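Local coordinates for hypothetical membrane protein (Corynebacterium glutamicum, PDB 6JS9), which binds heme through its N-terminal HtaA domain, the part crystallised, and probably takes part in heme uptake by passing the cofactor on, at residues 151-156 against 171-176. Sequence-based numbering, arbitrary orientation.
Sequences GTTDLT and EALDPT
The Thr153 hydroxyl hydrogen-bonds to Asp174 O between two isolated backbone bridges, Gly151-Thr176 and Asp154-Ala172, that join the end of strand 146-155 to the segment 171-176 leading into strand 177-183. Gly151 and Thr176 form an antiparallel hydrogen-bonded pair: Gly151 O accepts from Thr176 N at 2.8 Å, and Gly151 N donates to Thr176 O at 3.1 Å. At the other bridge, Leu155 N donates almost straight to Glu171 O (2.7 Å, 168° at the hydrogen), and Leu173 N donates to Thr153 O at 3.1 Å. The register slips by one residue in between, where Pro175 has no N-H to give. Here Thr153 OG1, held between backbone N and carbonyl carbon (chi1 68°), donates to Asp174 O at 2.7 Å from above the carbonyl plane. Thr153 CG2 meets Thr176 CG2 at 3.6 Å, and Leu173 CD1 lies against Leu155 CB (3.9 Å). Asp174 O is also hydrogen-bonded to Trp15 NE1, and Thr176 OG1 to Leu149 O. Glu171 accepts from Glu168 N and forms a salt bridge with Arg18; Asp174 accepts from Gln19 N and forms one with Arg22. Backbone and hydroxyl bonds thus join the segments, while the bonds to Arg18, Gln19 and Arg22 tie 171-176 to residues flanking heme-binding Ser20.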
loop_
_atom_site.group_PDB
_atom_site.type_symbol
_atom_site.label_atom_id
_atom_site.label_comp_id
_atom_site.label_asym_id
_atom_site.label_seq_id
_atom_site.Cartn_x
_atom_site.Cartn_y
_atom_site.Cartn_z
ATOM N N GLY A 151 11.483 -1.140 -7.038
ATOM C CA GLY A 151 11.900 -2.409 -6.467
ATOM C C GLY A 151 10.774 -3.427 -6.537
ATOM O O GLY A 151 9.666 -3.136 -7.001
ATOM N N THR A 152 11.081 -4.640 -6.080
ATOM C CA THR A 152 10.127 -5.739 -6.042
ATOM C C THR A 152 9.594 -5.907 -4.624
ATOM O O THR A 152 10.241 -5.510 -3.648
ATOM C CB THR A 152 10.775 -7.043 -6.514
ATOM O OG1 THR A 152 11.932 -7.314 -5.714
ATOM C CG2 THR A 152 11.180 -6.941 -7.974
ATOM N N THR A 153 8.398 -6.505 -4.517
ATOM C CA THR A 153 7.655 -6.546 -3.264
ATOM C C THR A 153 7.157 -7.952 -2.969
ATOM O O THR A 153 6.719 -8.664 -3.877
ATOM C CB THR A 153 6.445 -5.612 -3.291
ATOM O OG1 THR A 153 5.488 -6.115 -4.232
ATOM C CG2 THR A 153 6.853 -4.208 -3.697
ATOM N N ASP A 154 7.208 -8.315 -1.684
ATOM C CA ASP A 154 6.701 -9.573 -1.143
ATOM C C ASP A 154 5.649 -9.279 -0.084
ATOM O O ASP A 154 5.881 -8.463 0.816
ATOM C CB ASP A 154 7.813 -10.405 -0.491
ATOM C CG ASP A 154 8.766 -10.995 -1.496
ATOM O OD1 ASP A 154 8.430 -11.007 -2.701
ATOM O OD2 ASP A 154 9.856 -11.445 -1.074
ATOM N N LEU A 155 4.528 -9.989 -0.164
ATOM C CA LEU A 155 3.460 -9.882 0.824
ATOM C C LEU A 155 3.845 -10.561 2.136
ATOM O O LEU A 155 4.425 -11.651 2.151
ATOM C CB LEU A 155 2.182 -10.520 0.261
ATOM C CG LEU A 155 0.934 -10.559 1.136
ATOM C CD1 LEU A 155 0.391 -9.151 1.314
ATOM C CD2 LEU A 155 -0.097 -11.468 0.533
ATOM N N THR A 156 3.501 -9.919 3.250
ATOM C CA THR A 156 3.796 -10.473 4.563
ATOM C C THR A 156 2.709 -11.444 4.998
ATOM O O THR A 156 1.613 -11.497 4.430
ATOM C CB THR A 156 3.915 -9.381 5.619
ATOM O OG1 THR A 156 2.617 -8.809 5.828
ATOM C CG2 THR A 156 4.930 -8.291 5.184
ATOM N N GLU A 171 4.117 -13.900 -1.125
ATOM C CA GLU A 171 3.719 -13.789 -2.518
ATOM C C GLU A 171 4.136 -12.445 -3.096
ATOM O O GLU A 171 4.088 -11.413 -2.419
ATOM C CB GLU A 171 2.215 -13.970 -2.668
ATOM C CG GLU A 171 1.851 -14.476 -4.042
ATOM C CD GLU A 171 0.563 -15.277 -4.062
ATOM O OE1 GLU A 171 0.327 -16.101 -3.147
ATOM O OE2 GLU A 171 -0.217 -15.072 -5.009
ATOM N N ALA A 172 4.558 -12.467 -4.357
ATOM C CA ALA A 172 4.929 -11.235 -5.032
ATOM C C ALA A 172 3.701 -10.360 -5.240
ATOM O O ALA A 172 2.604 -10.852 -5.530
ATOM C CB ALA A 172 5.595 -11.535 -6.372
ATOM N N LEU A 173 3.885 -9.064 -5.066
ATOM C CA LEU A 173 2.867 -8.074 -5.353
ATOM C C LEU A 173 3.379 -7.224 -6.511
ATOM O O LEU A 173 4.367 -7.580 -7.160
ATOM C CB LEU A 173 2.548 -7.263 -4.091
ATOM C CG LEU A 173 2.061 -8.024 -2.849
ATOM C CD1 LEU A 173 2.004 -7.067 -1.646
ATOM C CD2 LEU A 173 0.691 -8.745 -3.069
ATOM N N ASP A 174 2.688 -6.126 -6.809
ATOM C CA ASP A 174 3.187 -5.236 -7.843
ATOM C C ASP A 174 4.545 -4.698 -7.398
ATOM O O ASP A 174 4.761 -4.488 -6.199
ATOM C CB ASP A 174 2.239 -4.056 -8.087
ATOM C CG ASP A 174 1.043 -4.411 -8.968
ATOM O OD1 ASP A 174 0.951 -5.552 -9.447
ATOM O OD2 ASP A 174 0.200 -3.517 -9.187
ATOM N N PRO A 175 5.484 -4.496 -8.316
ATOM C CA PRO A 175 6.717 -3.799 -7.944
ATOM C C PRO A 175 6.423 -2.353 -7.569
ATOM O O PRO A 175 5.445 -1.753 -8.020
ATOM C CB PRO A 175 7.577 -3.896 -9.208
ATOM C CG PRO A 175 6.612 -4.184 -10.314
ATOM C CD PRO A 175 5.529 -5.001 -9.698
ATOM N N THR A 176 7.273 -1.792 -6.712
ATOM C CA THR A 176 7.140 -0.377 -6.402
ATOM C C THR A 176 7.854 0.451 -7.459
ATOM O O THR A 176 8.796 -0.008 -8.105
ATOM C CB THR A 176 7.688 -0.048 -5.007
ATOM O OG1 THR A 176 9.016 -0.561 -4.872
ATOM C CG2 THR A 176 6.800 -0.652 -3.917
#